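Local structure of putative carboxymuconolactone decarboxylase (Burkholderia xenovorans, 2QEU) at the interface of chains A and B. The protein is a putative carboxymuconolactone decarboxylase of the family of that name and may have peroxiredoxin activity. Sequence-based numbering; all coordinates share one arbitrary frame. Chains: chain A/B, Putative carboxymuconolactone decarboxylase.

Contact 1: the interface of chains A and B. Residues chain A 107, 110, 115, 118; chain B 31-32, 35, 42, 46.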
loop_
_atom_site.group_PDB
_atom_site.type_symbol
_atom_site.label_atom_id
_atom_site.label_comp_id
_atom_site.label_asym_id
_atom_site.label_seq_id
_atom_site.Cartn_x
_atom_site.Cartn_y
_atom_site.Cartn_z
ATOM N N LEU A 107 -13.652 -12.644 4.186
ATOM C CA LEU A 107 -14.485 -11.500 4.446
ATOM C C LEU A 107 -13.877 -10.502 5.431
ATOM O O LEU A 107 -14.096 -9.299 5.332
ATOM C CB LEU A 107 -15.873 -11.970 4.963
ATOM C CG LEU A 107 -16.729 -12.690 3.953
ATOM C CD1 LEU A 107 -17.933 -13.302 4.696
ATOM C CD2 LEU A 107 -17.190 -11.784 2.826
ATOM N N ILE A 110 -12.253 -7.228 4.351
ATOM C CA ILE A 110 -13.053 -6.015 4.095
ATOM C C ILE A 110 -12.985 -5.006 5.220
ATOM O O ILE A 110 -12.940 -3.804 4.970
ATOM C CB ILE A 110 -14.533 -6.391 3.743
ATOM C CG1 ILE A 110 -14.540 -7.271 2.502
ATOM C CG2 ILE A 110 -15.445 -5.144 3.538
ATOM C CD1 ILE A 110 -15.896 -8.036 2.332
HETATM N N MSE A 115 -13.789 -3.138 0.388
HETATM C CA MSE A 115 -14.401 -4.103 -0.496
HETATM C C MSE A 115 -13.382 -4.761 -1.484
HETATM O O MSE A 115 -13.589 -5.921 -1.878
HETATM C CB MSE A 115 -15.588 -3.494 -1.247
HETATM C CG MSE A 115 -16.349 -4.503 -2.095
HETATM SE SE MSE A 115 -16.888 -6.162 -1.166
HETATM C CE MSE A 115 -17.908 -5.297 0.257
ATOM N N TRP A 118 -12.153 -8.324 -1.093
ATOM C CA TRP A 118 -12.986 -9.381 -1.681
ATOM C C TRP A 118 -12.960 -9.281 -3.206
ATOM O O TRP A 118 -12.743 -10.270 -3.913
ATOM C CB TRP A 118 -14.435 -9.232 -1.187
ATOM C CG TRP A 118 -15.390 -10.070 -1.910
ATOM C CD1 TRP A 118 -16.196 -9.685 -2.965
ATOM C CD2 TRP A 118 -15.720 -11.461 -1.651
ATOM N NE1 TRP A 118 -16.948 -10.748 -3.374
ATOM C CE2 TRP A 118 -16.690 -11.836 -2.591
ATOM C CE3 TRP A 118 -15.270 -12.420 -0.725
ATOM C CZ2 TRP A 118 -17.230 -13.129 -2.634
ATOM C CZ3 TRP A 118 -15.794 -13.709 -0.785
ATOM C CH2 TRP A 118 -16.765 -14.040 -1.725
ATOM N N ALA B 31 -18.315 -8.680 -8.729
ATOM C CA ALA B 31 -17.748 -8.948 -7.407
ATOM C C ALA B 31 -18.859 -8.959 -6.367
ATOM O O ALA B 31 -18.842 -9.784 -5.465
ATOM C CB ALA B 31 -16.681 -7.925 -7.024
ATOM N N LEU B 32 -19.801 -8.018 -6.475
ATOM C CA LEU B 32 -20.889 -7.931 -5.492
ATOM C C LEU B 32 -21.978 -9.002 -5.741
ATOM O O LEU B 32 -22.597 -9.483 -4.810
ATOM C CB LEU B 32 -21.467 -6.507 -5.449
ATOM C CG LEU B 32 -20.553 -5.408 -4.888
ATOM C CD1 LEU B 32 -21.219 -4.003 -5.006
ATOM C CD2 LEU B 32 -20.171 -5.724 -3.471
ATOM N N LEU B 35 -20.413 -11.782 -3.906
ATOM C CA LEU B 35 -20.570 -11.525 -2.466
ATOM C C LEU B 35 -22.002 -11.870 -2.029
ATOM O O LEU B 35 -22.202 -12.463 -0.984
ATOM C CB LEU B 35 -20.336 -10.075 -2.103
ATOM C CG LEU B 35 -20.187 -9.803 -0.583
ATOM C CD1 LEU B 35 -18.854 -10.355 -0.067
ATOM C CD2 LEU B 35 -20.324 -8.290 -0.295
ATOM N N THR B 42 -23.353 -10.314 4.751
ATOM C CA THR B 42 -22.327 -9.268 4.502
ATOM C C THR B 42 -22.725 -8.348 3.362
ATOM O O THR B 42 -22.607 -7.132 3.484
ATOM C CB THR B 42 -20.885 -9.857 4.306
ATOM O OG1 THR B 42 -20.400 -10.278 5.584
ATOM C CG2 THR B 42 -19.901 -8.816 3.679
ATOM N N TYR B 46 -23.263 -4.315 3.966
ATOM C CA TYR B 46 -22.465 -3.496 3.046
ATOM C C TYR B 46 -23.347 -2.650 2.147
ATOM O O TYR B 46 -23.069 -1.473 1.958
ATOM C CB TYR B 46 -21.545 -4.360 2.194
ATOM C CG TYR B 46 -20.741 -3.543 1.238
ATOM C CD1 TYR B 46 -19.624 -2.837 1.685
ATOM C CD2 TYR B 46 -21.126 -3.409 -0.094
ATOM C CE1 TYR B 46 -18.900 -2.061 0.831
ATOM C CE2 TYR B 46 -20.380 -2.631 -0.969
ATOM C CZ TYR B 46 -19.278 -1.954 -0.492
ATOM O OH TYR B 46 -18.521 -1.189 -1.335
#
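The methyl CD1 of B:Leu35 sits over one face of the indole of A:Trp118. CD1 of B:Leu35 lies 3.6 Å from the centroid of the five-membered ring of A:Trp118 and also reaches over the six-membered ring, a CH-pi contact. CG of B:Leu35 is anti to the backbone N (chi1 -168°), which turns the isopropyl group toward chain A. There CD1 meets the indole and A:Leu107, with CD1 of B:Leu35 3.6 Å from CD2 of A:Leu107. CD2 of B:Leu35 points to the end of A:Met115, a selenomethionine, and the two side chains meet tip to tip.

The indole is also held at its edge. NE1 of A:Trp118 donates a hydrogen bond of 3.0 Å to the backbone O of B:Ala31. The oxygen lies almost in the ring plane, and the angle at the hydrogen is 153°. The donor is tilted 32° from the carbonyl plane. A face contact and an edge bond together should limit how far the indole can turn.

A:Met115 is bent at chi2 and chi3. This folds its terminal methyl onto the phenol ring of B:Tyr46. CE of A:Met115 stands over the centre of the B:Tyr46 ring, 3.3 Å from the centroid, which is tight packing. The selenium turns toward B:Leu32, with SE of A:Met115 4.0 Å from CD2 of B:Leu32.

The patch joins helix 99-113, the short helix 116-119 and the loop residue before it, A:Met115, to helices 30-38 and 40-53 of chain B. It is mostly apolar. The side chains of A:Leu107 and B:Thr42 lie antiparallel to each other, with CD1 of A:Leu107 4.0 Å from the hydroxyl OG1 of B:Thr42.

Contact 2: the interface of chains A and B. Residues chain A 103, 118, 126-127, 130; chain B 34, 38.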
loop_
_atom_site.group_PDB
_atom_site.type_symbol
_atom_site.label_atom_id
_atom_site.label_comp_id
_atom_site.label_asym_id
_atom_site.label_seq_id
_atom_site.Cartn_x
_atom_site.Cartn_y
_atom_site.Cartn_z
ATOM N N ILE A 103 -14.281 -18.634 3.415
ATOM C CA ILE A 103 -15.087 -17.444 3.120
ATOM C C ILE A 103 -15.151 -16.537 4.323
ATOM O O ILE A 103 -14.939 -15.335 4.215
ATOM C CB ILE A 103 -16.563 -17.841 2.678
ATOM C CG1 ILE A 103 -16.567 -18.648 1.386
ATOM C CG2 ILE A 103 -17.406 -16.580 2.533
ATOM C CD1 ILE A 103 -17.935 -19.306 1.096
ATOM N N TRP A 118 -12.153 -8.324 -1.093
ATOM C CA TRP A 118 -12.986 -9.381 -1.681
ATOM C C TRP A 118 -12.960 -9.281 -3.206
ATOM O O TRP A 118 -12.743 -10.270 -3.913
ATOM C CB TRP A 118 -14.435 -9.232 -1.187
ATOM C CG TRP A 118 -15.390 -10.070 -1.910
ATOM C CD1 TRP A 118 -16.196 -9.685 -2.965
ATOM C CD2 TRP A 118 -15.720 -11.461 -1.651
ATOM N NE1 TRP A 118 -16.948 -10.748 -3.374
ATOM C CE2 TRP A 118 -16.690 -11.836 -2.591
ATOM C CE3 TRP A 118 -15.270 -12.420 -0.725
ATOM C CZ2 TRP A 118 -17.230 -13.129 -2.634
ATOM C CZ3 TRP A 118 -15.794 -13.709 -0.785
ATOM C CH2 TRP A 118 -16.765 -14.040 -1.725
ATOM N N VAL A 126 -12.333 -18.217 -3.479
ATOM C CA VAL A 126 -13.642 -18.881 -3.268
ATOM C C VAL A 126 -14.073 -19.634 -4.555
ATOM O O VAL A 126 -14.553 -20.792 -4.497
ATOM C CB VAL A 126 -14.720 -17.887 -2.791
ATOM C CG1 VAL A 126 -16.080 -18.590 -2.636
ATOM C CG2 VAL A 126 -14.276 -17.163 -1.436
ATOM N N THR A 127 -13.902 -18.984 -5.704
ATOM C CA THR A 127 -14.228 -19.600 -6.979
ATOM C C THR A 127 -13.466 -20.931 -7.151
ATOM O O THR A 127 -14.072 -21.967 -7.520
ATOM C CB THR A 127 -13.949 -18.609 -8.128
ATOM O OG1 THR A 127 -14.785 -17.460 -7.932
ATOM C CG2 THR A 127 -14.284 -19.251 -9.514
ATOM N N VAL A 130 -14.662 -23.767 -4.397
ATOM C CA VAL A 130 -15.912 -24.489 -4.623
ATOM C C VAL A 130 -15.696 -25.616 -5.650
ATOM O O VAL A 130 -16.387 -26.647 -5.601
ATOM C CB VAL A 130 -17.082 -23.541 -5.010
ATOM C CG1 VAL A 130 -17.378 -22.542 -3.875
ATOM C CG2 VAL A 130 -16.791 -22.821 -6.300
ATOM N N GLN B 34 -21.141 -12.004 -6.630
ATOM C CA GLN B 34 -20.487 -13.130 -5.948
ATOM C C GLN B 34 -20.621 -12.993 -4.433
ATOM O O GLN B 34 -20.919 -13.968 -3.763
ATOM C CB GLN B 34 -18.989 -13.286 -6.354
ATOM C CG GLN B 34 -18.565 -14.779 -6.536
ATOM C CD GLN B 34 -17.029 -15.023 -6.545
ATOM O OE1 GLN B 34 -16.275 -14.259 -7.137
ATOM N NE2 GLN B 34 -16.592 -16.120 -5.937
ATOM N N TYR B 38 -22.301 -15.792 -1.826
ATOM C CA TYR B 38 -21.518 -16.494 -0.816
ATOM C C TYR B 38 -21.558 -15.932 0.585
ATOM O O TYR B 38 -21.186 -16.626 1.542
ATOM C CB TYR B 38 -20.067 -16.539 -1.292
ATOM C CG TYR B 38 -19.884 -17.454 -2.470
ATOM C CD1 TYR B 38 -20.141 -18.793 -2.358
ATOM C CD2 TYR B 38 -19.412 -16.972 -3.674
ATOM C CE1 TYR B 38 -19.970 -19.657 -3.437
ATOM C CE2 TYR B 38 -19.232 -17.814 -4.756
ATOM C CZ TYR B 38 -19.509 -19.150 -4.628
ATOM O OH TYR B 38 -19.325 -19.994 -5.700
#
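B:Tyr38 has its CG anti to the carbonyl carbon (chi1 -70°), and this torsion lays its ring beside helix 122-138 of chain A. A:Val126 meets it with CG1, the branch anti to the backbone N (chi1 178°). CG1 of A:Val126 stands over the centre of the B:Tyr38 ring, 3.7 Å from its centroid, in a CH-pi contact. The two side chains lie antiparallel.

A:Val130 lies one helical turn further on and meets the tyrosine tip to tip. CG1 of A:Val130 is 3.7 Å from the phenol oxygen OH of B:Tyr38, and its CG2 is also near that oxygen. A:Ile103, on helix 99-113, comes in at about a right angle. Its CD1 approaches the ring at CD1 of B:Tyr38, while CG2 of A:Ile103 is 3.9 Å from the backbone O of B:Tyr38. The chain A contacts from helices 99-113 and 122-138 all approach the same side of the ring plane.

B:Gln34 is one turn earlier on helix 30-38. Its chi1 of -140° is well off a staggered value. Beyond CG its side chain is extended, which carries the amide out to A:Thr127. Amide NE2 of B:Gln34 and hydroxyl OG1 of A:Thr127 are 3.0 Å apart, a hydrogen bond in which NE2 can donate. The two side chains cross at about a right angle. The bond adds a polar tie beside the apolar packing. CG of B:Gln34 lies at the edge of the B:Tyr38 ring, in its plane, and may help position it.

The benzo end of A:Trp118 closes the patch. CZ2 of A:Trp118 is 3.8 Å from the backbone C of B:Gln34, and CH2 of A:Trp118 is 4.2 Å from CB of B:Tyr38.

Contact 1 and contact 2 are neighbouring parts of one interface, with C-alpha centres about 10 Å apart. They share A:Trp118, and each uses helix 99-113 of chain A and helix 30-38 of chain B. Contact 1 extends to helix 40-53 of chain B, whereas contact 2 extends to helix 122-138 of chain A. Helix 30-38 therefore runs along both patches and ties them into a continuous surface. The interface is not an exact two-fold. The deposited assembly holds six copies, so this joint may help build a hexamer, although the structure alone does not show the biological state.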